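Local coordinates for YcgJ protein (Bacillus subtilis, PDB 1XXL), which probably acts as an S-adenosylmethionine-dependent methyltransferase with a Rossmann-like fold, though its substrate is not established, at residues Y180-I184 with E194-I198. Sequence-based numbering, arbitrary orientation.
Sequences YDSWI and EKQII
The phenol OH of Tyr180 donates a hydrogen bond to the carboxylate of Glu194, with 2.6 Å between OH and OE2, and this bond joins two consecutive, roughly antiparallel helices, 180-187 and 191-202, of a helical hairpin. The pair lies in the connection between strands 166-179 and 222-236, well away from the residues that bind S-adenosylmethionine in the Rossmann-like methyltransferase fold. With the axes of the two short segments 12.6 Å apart at an angle of 147°, long side chains have to bridge the gap. Tyr180 does so with CG anti to its own nitrogen (chi1 175°), which directs the ring toward helix 191-202. Glu194 answers with an extended chain and accepts the hydrogen bond through the anti lone pair of OE2, the one turned away from OE1; ring and carboxylate planes stand 39° apart. Within its own helix, Ile184 lays CG1 on one face of the tyrosine ring, toward the rim, while its CG2 comes 4.0 Å from CD of Glu194, so this one side chain touches both partners of the polar pair. CG2 of Ile197 meets the edges of two rings, 3.9 Å from CE2 of Tyr180 and 4.2 Å from CZ3 of the Trp183 indole. Arg144 makes a cation-pi contact with that indole and hydrogen-bonds the Trp183 carbonyl, and Phe225 meets the indole edge-to-face; Leu143 of helix 131-144 packs against Ile197. Beside the phenol hydroxyl, CG1 of Ile198 lies 3.4 Å from OH of Tyr180. The CD1 methyls of Ile184 and Ile197 meet end-on, 4.0 Å apart, with CG of Glu194 also beside the Ile184 methyl.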
loop_
_atom_site.group_PDB
_atom_site.type_symbol
_atom_site.label_atom_id
_atom_site.label_comp_id
_atom_site.label_asym_id
_atom_site.label_seq_id
_atom_site.Cartn_x
_atom_site.Cartn_y
_atom_site.Cartn_z
ATOM N N TYR A 180 -8.517 -16.758 -5.765
ATOM C CA TYR A 180 -9.449 -16.747 -4.653
ATOM C C TYR A 180 -9.086 -17.714 -3.508
ATOM O O TYR A 180 -9.078 -17.313 -2.324
ATOM C CB TYR A 180 -10.865 -17.034 -5.181
ATOM C CG TYR A 180 -11.854 -17.161 -4.059
ATOM C CD1 TYR A 180 -12.229 -18.413 -3.572
ATOM C CD2 TYR A 180 -12.367 -16.026 -3.434
ATOM C CE1 TYR A 180 -13.112 -18.531 -2.506
ATOM C CE2 TYR A 180 -13.262 -16.136 -2.355
ATOM C CZ TYR A 180 -13.622 -17.384 -1.907
ATOM O OH TYR A 180 -14.489 -17.491 -0.853
ATOM N N ASP A 181 -8.754 -18.962 -3.846
ATOM C CA ASP A 181 -8.532 -20.001 -2.819
ATOM C C ASP A 181 -7.375 -19.596 -1.948
ATOM O O ASP A 181 -7.414 -19.705 -0.726
ATOM C CB ASP A 181 -8.215 -21.365 -3.431
ATOM C CG ASP A 181 -9.458 -22.142 -3.882
ATOM O OD1 ASP A 181 -10.616 -21.858 -3.437
ATOM O OD2 ASP A 181 -9.248 -23.082 -4.701
ATOM N N SER A 182 -6.332 -19.121 -2.596
ATOM C CA SER A 182 -5.127 -18.694 -1.914
ATOM C C SER A 182 -5.364 -17.442 -1.058
ATOM O O SER A 182 -4.893 -17.350 0.065
ATOM C CB SER A 182 -4.055 -18.464 -2.967
ATOM O OG SER A 182 -2.974 -17.763 -2.426
ATOM N N TRP A 183 -6.113 -16.492 -1.599
ATOM C CA TRP A 183 -6.479 -15.257 -0.902
ATOM C C TRP A 183 -7.261 -15.523 0.395
ATOM O O TRP A 183 -7.020 -14.892 1.410
ATOM C CB TRP A 183 -7.332 -14.439 -1.872
ATOM C CG TRP A 183 -7.708 -13.062 -1.469
ATOM C CD1 TRP A 183 -6.886 -12.007 -1.332
ATOM C CD2 TRP A 183 -9.028 -12.580 -1.238
ATOM N NE1 TRP A 183 -7.605 -10.892 -1.010
ATOM C CE2 TRP A 183 -8.925 -11.224 -0.934
ATOM C CE3 TRP A 183 -10.296 -13.182 -1.233
ATOM C CZ2 TRP A 183 -10.038 -10.431 -0.655
ATOM C CZ3 TRP A 183 -11.392 -12.412 -0.949
ATOM C CH2 TRP A 183 -11.261 -11.040 -0.658
ATOM N N ILE A 184 -8.206 -16.451 0.342
ATOM C CA ILE A 184 -8.965 -16.852 1.524
ATOM C C ILE A 184 -8.079 -17.533 2.556
ATOM O O ILE A 184 -8.164 -17.201 3.729
ATOM C CB ILE A 184 -10.122 -17.782 1.161
ATOM C CG1 ILE A 184 -11.191 -17.018 0.374
ATOM C CG2 ILE A 184 -10.722 -18.442 2.424
ATOM C CD1 ILE A 184 -11.841 -15.841 1.095
ATOM N N GLU A 194 -16.523 -16.153 4.977
ATOM C CA GLU A 194 -16.332 -16.544 3.592
ATOM C C GLU A 194 -17.645 -16.671 2.850
ATOM O O GLU A 194 -17.722 -16.262 1.698
ATOM C CB GLU A 194 -15.543 -17.844 3.453
ATOM C CG GLU A 194 -15.091 -18.056 2.024
ATOM C CD GLU A 194 -14.499 -19.417 1.754
ATOM O OE1 GLU A 194 -14.298 -20.169 2.725
ATOM O OE2 GLU A 194 -14.241 -19.719 0.553
ATOM N N LYS A 195 -18.679 -17.228 3.478
ATOM C CA LYS A 195 -19.965 -17.343 2.800
ATOM C C LYS A 195 -20.459 -15.952 2.383
ATOM O O LYS A 195 -21.045 -15.808 1.311
ATOM C CB LYS A 195 -21.047 -18.047 3.649
ATOM C CG LYS A 195 -20.874 -19.580 3.875
ATOM C CD LYS A 195 -21.155 -20.488 2.631
ATOM C CE LYS A 195 -21.546 -21.945 3.050
ATOM N NZ LYS A 195 -21.894 -22.858 1.886
ATOM N N GLN A 196 -20.231 -14.943 3.233
ATOM C CA GLN A 196 -20.595 -13.545 2.891
ATOM C C GLN A 196 -19.806 -13.031 1.670
ATOM O O GLN A 196 -20.353 -12.355 0.804
ATOM C CB GLN A 196 -20.369 -12.596 4.073
ATOM C CG GLN A 196 -21.242 -12.870 5.295
ATOM C CD GLN A 196 -20.884 -11.948 6.488
ATOM O OE1 GLN A 196 -20.865 -10.710 6.352
ATOM N NE2 GLN A 196 -20.606 -12.553 7.652
ATOM N N ILE A 197 -18.518 -13.348 1.623
ATOM C CA ILE A 197 -17.673 -13.008 0.453
ATOM C C ILE A 197 -18.221 -13.661 -0.815
ATOM O O ILE A 197 -18.341 -13.012 -1.847
ATOM C CB ILE A 197 -16.204 -13.428 0.668
ATOM C CG1 ILE A 197 -15.557 -12.491 1.685
ATOM C CG2 ILE A 197 -15.438 -13.354 -0.640
ATOM C CD1 ILE A 197 -14.329 -12.962 2.275
ATOM N N ILE A 198 -18.577 -14.945 -0.732
ATOM C CA ILE A 198 -19.057 -15.682 -1.890
ATOM C C ILE A 198 -20.350 -15.056 -2.405
ATOM O O ILE A 198 -20.492 -14.828 -3.602
ATOM C CB ILE A 198 -19.222 -17.194 -1.585
ATOM C CG1 ILE A 198 -17.843 -17.838 -1.317
ATOM C CG2 ILE A 198 -19.928 -17.886 -2.723
ATOM C CD1 ILE A 198 -17.890 -19.255 -0.676
#